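Local coordinates for Serine/threonine-protein kinase-like protein ACR4 (Arabidopsis thaliana, PDB 7A0J) that acts as a plant receptor kinase that pairs with the CLE40 peptide to control formative cell divisions in root meristems, its seven-bladed ectodomain being the part modelled here, at residues G14-C19 / Y32-A37. Numbering follows the deposited sequence.
Sequences GGSVFC and YGSNSA
F18 and Y32 form an antiparallel hydrogen-bonded pair, with F18 N to Y32 O and Y32 N to F18 O both at 2.8 Å. They belong to the hairpin of strands 17-21 and 29-33 in the first repeat of this propeller ectodomain; the C19-C31 disulfide links these two strands. The tight part comes next: G33 CA lies 3.0 Å from S16 O, and a side chain on G33 would run into that oxygen. Beyond the strand end S34 takes over the pairing. Its N donates to S16 O, and its OG, turned between its own N and carbonyl carbon (chi1 53°), accepts from S16 N at 3.0 Å. On the buried side V17 CG2 meets N35 CB at 3.5 Å, the two side chains crossing at about a right angle. G14 and S34 face solvent, yet the N35 amide packs against the G14 peptide, CG 3.6 Å from G14 O, and a water bridges N35 ND2 and G15 O. N35 is the N-cap of helix 36-41, its OD1 accepting from I38 N. An alanine at N35 would probably leave that helix start uncapped and the water without its amide donor. N35 N is buried with no partner, which leaves polar links here to its side chain.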
loop_
_atom_site.group_PDB
_atom_site.type_symbol
_atom_site.label_atom_id
_atom_site.label_comp_id
_atom_site.label_asym_id
_atom_site.label_seq_id
_atom_site.Cartn_x
_atom_site.Cartn_y
_atom_site.Cartn_z
ATOM N N GLY A 14 3.384 -8.803 16.490
ATOM C CA GLY A 14 3.378 -7.563 17.292
ATOM C C GLY A 14 1.981 -6.988 17.468
ATOM O O GLY A 14 1.789 -6.203 18.414
ATOM N N GLY A 15 1.041 -7.344 16.584
ATOM C CA GLY A 15 -0.363 -6.890 16.626
ATOM C C GLY A 15 -0.803 -6.267 15.310
ATOM O O GLY A 15 0.020 -6.190 14.378
ATOM N N SER A 16 -2.066 -5.841 15.241
ATOM C CA SER A 16 -2.724 -5.253 14.045
ATOM C C SER A 16 -2.982 -3.766 14.297
ATOM O O SER A 16 -3.572 -3.449 15.349
ATOM C CB SER A 16 -4.006 -5.971 13.741
ATOM O OG SER A 16 -4.849 -5.986 14.882
ATOM N N VAL A 17 -2.561 -2.895 13.377
ATOM C CA VAL A 17 -2.756 -1.420 13.496
ATOM C C VAL A 17 -3.261 -0.865 12.161
ATOM O O VAL A 17 -2.738 -1.262 11.103
ATOM C CB VAL A 17 -1.471 -0.708 13.959
ATOM C CG1 VAL A 17 -1.643 0.802 14.009
ATOM C CG2 VAL A 17 -1.005 -1.228 15.310
ATOM N N PHE A 18 -4.249 0.028 12.239
ATOM C CA PHE A 18 -4.733 0.890 11.134
ATOM C C PHE A 18 -4.281 2.321 11.431
ATOM O O PHE A 18 -4.517 2.798 12.560
ATOM C CB PHE A 18 -6.255 0.781 11.013
ATOM C CG PHE A 18 -6.900 1.755 10.060
ATOM C CD1 PHE A 18 -7.206 3.047 10.464
ATOM C CD2 PHE A 18 -7.219 1.377 8.765
ATOM C CE1 PHE A 18 -7.806 3.941 9.589
ATOM C CE2 PHE A 18 -7.820 2.271 7.892
ATOM C CZ PHE A 18 -8.112 3.552 8.306
ATOM N N CYS A 19 -3.626 2.967 10.465
ATOM C CA CYS A 19 -3.255 4.405 10.522
ATOM C C CYS A 19 -3.874 5.128 9.323
ATOM O O CYS A 19 -3.915 4.535 8.228
ATOM C CB CYS A 19 -1.743 4.597 10.547
ATOM S SG CYS A 19 -0.940 3.766 11.943
ATOM N N TYR A 32 -4.795 3.203 15.310
ATOM C CA TYR A 32 -5.592 2.349 16.228
ATOM C C TYR A 32 -5.145 0.895 16.060
ATOM O O TYR A 32 -5.039 0.451 14.905
ATOM C CB TYR A 32 -7.087 2.456 15.924
ATOM C CG TYR A 32 -7.651 3.853 15.919
ATOM C CD1 TYR A 32 -7.944 4.508 17.102
ATOM C CD2 TYR A 32 -7.904 4.518 14.729
ATOM C CE1 TYR A 32 -8.471 5.789 17.107
ATOM C CE2 TYR A 32 -8.435 5.797 14.716
ATOM C CZ TYR A 32 -8.718 6.436 15.910
ATOM O OH TYR A 32 -9.240 7.698 15.911
ATOM N N GLY A 33 -4.906 0.181 17.165
ATOM C CA GLY A 33 -4.622 -1.265 17.128
ATOM C C GLY A 33 -3.721 -1.739 18.255
ATOM O O GLY A 33 -3.320 -0.916 19.100
ATOM N N SER A 34 -3.380 -3.030 18.221
ATOM C CA SER A 34 -2.806 -3.808 19.349
ATOM C C SER A 34 -1.270 -3.775 19.349
ATOM O O SER A 34 -0.697 -4.272 20.326
ATOM C CB SER A 34 -3.324 -5.225 19.313
ATOM O OG SER A 34 -3.103 -5.812 18.040
ATOM N N ASN A 35 -0.622 -3.228 18.312
ATOM C CA ASN A 35 0.858 -3.053 18.284
ATOM C C ASN A 35 1.201 -1.742 19.001
ATOM O O ASN A 35 1.084 -0.669 18.375
ATOM C CB ASN A 35 1.446 -3.112 16.869
ATOM C CG ASN A 35 2.961 -3.185 16.866
ATOM O OD1 ASN A 35 3.620 -2.512 17.653
ATOM N ND2 ASN A 35 3.526 -3.993 15.983
ATOM N N SER A 36 1.607 -1.842 20.270
ATOM C CA SER A 36 1.884 -0.697 21.177
ATOM C C SER A 36 3.087 0.108 20.675
ATOM O O SER A 36 3.079 1.339 20.849
ATOM C CB SER A 36 2.085 -1.172 22.592
ATOM O OG SER A 36 0.897 -1.774 23.081
ATOM N N ALA A 37 4.082 -0.556 20.076
ATOM C CA ALA A 37 5.263 0.097 19.466
ATOM C C ALA A 37 4.783 1.125 18.437
ATOM O O ALA A 37 5.242 2.281 18.496
ATOM C CB ALA A 37 6.184 -0.928 18.850
HETATM O O HOH W 1 2.421 -5.368 14.014
#